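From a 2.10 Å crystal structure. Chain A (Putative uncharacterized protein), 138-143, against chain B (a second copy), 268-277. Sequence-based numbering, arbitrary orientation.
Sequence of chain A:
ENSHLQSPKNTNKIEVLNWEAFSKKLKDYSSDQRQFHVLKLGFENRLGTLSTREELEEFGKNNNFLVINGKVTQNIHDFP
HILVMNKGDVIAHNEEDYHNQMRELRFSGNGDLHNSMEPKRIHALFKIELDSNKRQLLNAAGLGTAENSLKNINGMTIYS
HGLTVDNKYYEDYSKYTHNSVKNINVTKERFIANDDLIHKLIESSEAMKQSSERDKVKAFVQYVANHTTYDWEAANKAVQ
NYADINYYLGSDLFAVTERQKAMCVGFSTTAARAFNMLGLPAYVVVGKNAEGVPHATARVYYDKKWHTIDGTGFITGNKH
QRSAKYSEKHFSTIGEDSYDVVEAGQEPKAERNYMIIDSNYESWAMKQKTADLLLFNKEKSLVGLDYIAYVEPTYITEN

Chain A 138-143: LNAAGL
Chain B, residues 268-277: STTAARAFNM

A helix can receive the end of another helix without a direct hydrogen bond when small residues let backbone meet backbone and water spans the gaps. Here chain B is helical throughout 268-277, while the chain A helix closes in a Schellman motif: G142(A), at phi/psi 73/20, leaves helical geometry, and N of L143(A) and N of G142(A) bond back to O of L138(A) (2.9 Å) and O of N139(A) (3.0 Å).

Along chain B, contact begins at T269(B), whose CA lies 5.9 Å from that of A140(A). With chi1 m, its CG2 packs 3.5 Å from N of G142(A); an ideal CB on that glycine would sit a tight 3.2 Å from CG2, and positive phi also favours glycine. A water donates to OG1 of T269(B) and O of N139(A), 2.8 Å each. One turn on, A272(B) points toward chain A, its small CB 4.1 Å from O of A140(A). R273(B), its CA 5.8 Å from CA of A141(A), runs t, p, t through chi3, bringing NH1 to 4.0 Å from CB of A141(A), while its guanidinium nitrogens bond elsewhere in the structure. Finally N276(B), chi1 m, gives ND2 to a second water (3.1 Å), which donates weakly to O of A140(A) (2.8 Å). The stretches together bury 242 Å².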

ATOM      1  N   LEU A 138      -9.353  12.281 -21.141  1.00 29.74           N
ATOM      2  CA  LEU A 138      -9.282  11.714 -19.785  1.00 28.99           C
ATOM      3  C   LEU A 138      -7.870  11.907 -19.223  1.00 25.75           C
ATOM      4  O   LEU A 138      -7.690  12.406 -18.108  1.00 32.10           O
ATOM      5  CB  LEU A 138      -9.674  10.233 -19.791  1.00 26.60           C
ATOM      6  CG  LEU A 138     -11.186   9.938 -19.877  1.00 27.39           C
ATOM      7  CD1 LEU A 138     -11.459   8.467 -20.214  1.00 27.52           C
ATOM      8  CD2 LEU A 138     -11.881  10.308 -18.573  1.00 27.07           C
ATOM      9  N   ASN A 139      -6.871  11.537 -20.011  1.00 27.72           N
ATOM     10  CA  ASN A 139      -5.479  11.730 -19.596  1.00 32.27           C
ATOM     11  C   ASN A 139      -5.164  13.187 -19.270  1.00 28.50           C
ATOM     12  O   ASN A 139      -4.436  13.460 -18.324  1.00 24.20           O
ATOM     13  CB  ASN A 139      -4.510  11.228 -20.662  1.00 25.03           C
ATOM     14  CG  ASN A 139      -3.087  11.132 -20.138  1.00 29.45           C
ATOM     15  OD1 ASN A 139      -2.810  10.352 -19.215  1.00 30.81           O
ATOM     16  ND2 ASN A 139      -2.181  11.937 -20.701  1.00 24.38           N
ATOM     17  N   ALA A 140      -5.754  14.115 -20.025  1.00 28.66           N
ATOM     18  CA  ALA A 140      -5.551  15.553 -19.808  1.00 29.29           C
ATOM     19  C   ALA A 140      -6.256  16.011 -18.537  1.00 31.28           C
ATOM     20  O   ALA A 140      -6.039  17.132 -18.058  1.00 26.59           O
ATOM     21  CB  ALA A 140      -6.043  16.357 -21.010  1.00 27.26           C
ATOM     22  N   ALA A 141      -7.099  15.145 -17.984  1.00 25.62           N
ATOM     23  CA  ALA A 141      -7.692  15.438 -16.675  1.00 26.13           C
ATOM     24  C   ALA A 141      -7.009  14.700 -15.510  1.00 24.16           C
ATOM     25  O   ALA A 141      -7.474  14.760 -14.370  1.00 27.80           O
ATOM     26  CB  ALA A 141      -9.178  15.102 -16.693  1.00 25.90           C
ATOM     27  N   GLY A 142      -5.930  13.982 -15.791  1.00 23.62           N
ATOM     28  CA  GLY A 142      -5.313  13.108 -14.790  1.00 22.63           C
ATOM     29  C   GLY A 142      -6.144  11.855 -14.512  1.00 36.74           C
ATOM     30  O   GLY A 142      -5.979  11.199 -13.476  1.00 21.79           O
ATOM     31  N   LEU A 143      -7.038  11.519 -15.444  1.00 23.26           N
ATOM     32  CA  LEU A 143      -7.974  10.398 -15.263  1.00 26.15           C
ATOM     33  C   LEU A 143      -7.681   9.226 -16.197  1.00 23.48           C
ATOM     34  O   LEU A 143      -7.050   9.392 -17.243  1.00 24.31           O
ATOM     35  CB  LEU A 143      -9.422  10.859 -15.494  1.00 30.02           C
ATOM     36  CG  LEU A 143     -10.057  11.869 -14.534  1.00 24.86           C
ATOM     37  CD1 LEU A 143     -11.506  12.164 -14.930  1.00 25.32           C
ATOM     38  CD2 LEU A 143      -9.985  11.364 -13.094  1.00 23.44           C
TER
ATOM     39  N   SER B 268       2.269  19.297 -15.547  1.00 23.72           N
ATOM     40  CA  SER B 268       1.704  19.295 -16.898  1.00 24.49           C
ATOM     41  C   SER B 268       0.207  18.965 -16.898  1.00 30.06           C
ATOM     42  O   SER B 268      -0.553  19.487 -17.722  1.00 24.78           O
ATOM     43  CB  SER B 268       2.451  18.303 -17.800  1.00 25.19           C
ATOM     44  OG  SER B 268       3.847  18.602 -17.869  1.00 25.78           O
ATOM     45  N   THR B 269      -0.221  18.099 -15.984  1.00 23.24           N
ATOM     46  CA  THR B 269      -1.640  17.729 -15.912  1.00 23.47           C
ATOM     47  C   THR B 269      -2.492  18.873 -15.357  1.00 23.97           C
ATOM     48  O   THR B 269      -3.567  19.182 -15.886  1.00 24.73           O
ATOM     49  CB  THR B 269      -1.847  16.482 -15.048  1.00 22.64           C
ATOM     50  OG1 THR B 269      -1.081  15.393 -15.592  1.00 22.29           O
ATOM     51  CG2 THR B 269      -3.323  16.118 -14.975  1.00 22.96           C
ATOM     52  N   THR B 270      -1.998  19.517 -14.306  1.00 25.55           N
ATOM     53  CA  THR B 270      -2.686  20.682 -13.767  1.00 27.24           C
ATOM     54  C   THR B 270      -2.723  21.808 -14.806  1.00 28.41           C
ATOM     55  O   THR B 270      -3.737  22.488 -14.961  1.00 33.44           O
ATOM     56  CB  THR B 270      -2.007  21.183 -12.487  1.00 29.53           C
ATOM     57  OG1 THR B 270      -2.077  20.156 -11.502  1.00 26.17           O
ATOM     58  CG2 THR B 270      -2.705  22.447 -11.947  1.00 28.62           C
ATOM     59  N   ALA B 271      -1.620  21.987 -15.523  1.00 25.29           N
ATOM     60  CA  ALA B 271      -1.566  23.027 -16.543  1.00 28.84           C
ATOM     61  C   ALA B 271      -2.524  22.729 -17.693  1.00 28.65           C
ATOM     62  O   ALA B 271      -3.207  23.621 -18.170  1.00 29.04           O
ATOM     63  CB  ALA B 271      -0.143  23.201 -17.067  1.00 26.23           C
ATOM     64  N   ALA B 272      -2.577  21.476 -18.139  1.00 29.57           N
ATOM     65  CA  ALA B 272      -3.435  21.127 -19.265  1.00 27.30           C
ATOM     66  C   ALA B 272      -4.881  21.364 -18.876  1.00 35.02           C
ATOM     67  O   ALA B 272      -5.651  21.960 -19.655  1.00 30.23           O
ATOM     68  CB  ALA B 272      -3.223  19.689 -19.699  1.00 30.14           C
ATOM     69  N   ARG B 273      -5.242  20.919 -17.667  1.00 27.07           N
ATOM     70  CA  ARG B 273      -6.605  21.135 -17.175  1.00 34.64           C
ATOM     71  C   ARG B 273      -6.923  22.628 -17.149  1.00 34.81           C
ATOM     72  O   ARG B 273      -7.936  23.058 -17.702  1.00 34.41           O
ATOM     73  CB  ARG B 273      -6.802  20.529 -15.784  1.00 35.64           C
ATOM     74  CG  ARG B 273      -8.236  20.570 -15.292  1.00 40.15           C
ATOM     75  CD  ARG B 273      -9.113  19.540 -15.998  1.00 38.56           C
ATOM     76  NE  ARG B 273     -10.472  19.531 -15.462  1.00 27.80           N
ATOM     77  CZ  ARG B 273     -11.511  18.994 -16.088  1.00 28.38           C
ATOM     78  NH1 ARG B 273     -11.344  18.412 -17.268  1.00 32.23           N
ATOM     79  NH2 ARG B 273     -12.716  19.043 -15.546  1.00 28.82           N
ATOM     80  N   ALA B 274      -6.045  23.412 -16.528  1.00 28.23           N
ATOM     81  CA  ALA B 274      -6.211  24.871 -16.462  1.00 29.14           C
ATOM     82  C   ALA B 274      -6.343  25.556 -17.835  1.00 36.30           C
ATOM     83  O   ALA B 274      -7.139  26.475 -18.002  1.00 35.28           O
ATOM     84  CB  ALA B 274      -5.057  25.474 -15.707  1.00 32.49           C
ATOM     85  N   PHE B 275      -5.550  25.121 -18.808  1.00 30.16           N
ATOM     86  CA  PHE B 275      -5.567  25.723 -20.134  1.00 36.01           C
ATOM     87  C   PHE B 275      -6.860  25.413 -20.879  1.00 42.30           C
ATOM     88  O   PHE B 275      -7.356  26.238 -21.648  1.00 41.55           O
ATOM     89  CB  PHE B 275      -4.371  25.244 -20.954  1.00 30.87           C
ATOM     90  CG  PHE B 275      -3.046  25.755 -20.447  1.00 40.20           C
ATOM     91  CD1 PHE B 275      -2.974  26.950 -19.745  1.00 43.81           C
ATOM     92  CD2 PHE B 275      -1.880  25.042 -20.668  1.00 29.67           C
ATOM     93  CE1 PHE B 275      -1.752  27.431 -19.280  1.00 40.75           C
ATOM     94  CE2 PHE B 275      -0.650  25.515 -20.200  1.00 33.07           C
ATOM     95  CZ  PHE B 275      -0.592  26.708 -19.505  1.00 33.26           C
ATOM     96  N   ASN B 276      -7.390  24.210 -20.669  1.00 38.80           N
ATOM     97  CA  ASN B 276      -8.655  23.850 -21.290  1.00 32.79           C
ATOM     98  C   ASN B 276      -9.757  24.718 -20.696  1.00 40.43           C
ATOM     99  O   ASN B 276     -10.623  25.199 -21.425  1.00 47.27           O
ATOM    100  CB  ASN B 276      -8.963  22.360 -21.121  1.00 31.39           C
ATOM    101  CG  ASN B 276      -8.199  21.493 -22.107  1.00 35.69           C
ATOM    102  OD1 ASN B 276      -7.982  21.885 -23.249  1.00 31.89           O
ATOM    103  ND2 ASN B 276      -7.765  20.314 -21.659  1.00 30.07           N
ATOM    104  N   MET B 277      -9.716  24.939 -19.384  1.00 32.34           N
ATOM    105  CA  MET B 277     -10.653  25.860 -18.757  1.00 35.97           C
ATOM    106  C   MET B 277     -10.568  27.255 -19.391  1.00 48.96           C
ATOM    107  O   MET B 277     -11.585  27.917 -19.593  1.00 52.02           O
ATOM    108  CB  MET B 277     -10.393  25.954 -17.256  1.00 32.28           C
ATOM    109  CG  MET B 277     -10.833  24.722 -16.467  1.00 31.34           C
ATOM    110  SD  MET B 277     -10.400  24.807 -14.723  1.00 39.94           S
ATOM    111  CE  MET B 277     -11.248  26.300 -14.214  1.00 69.76           C
TER
HETATM  112  O   HOH W   1      -2.077  13.118 -16.941  1.00 27.38           O
HETATM  113  O   HOH W   2      -8.171  18.636 -19.104  1.00 31.46           O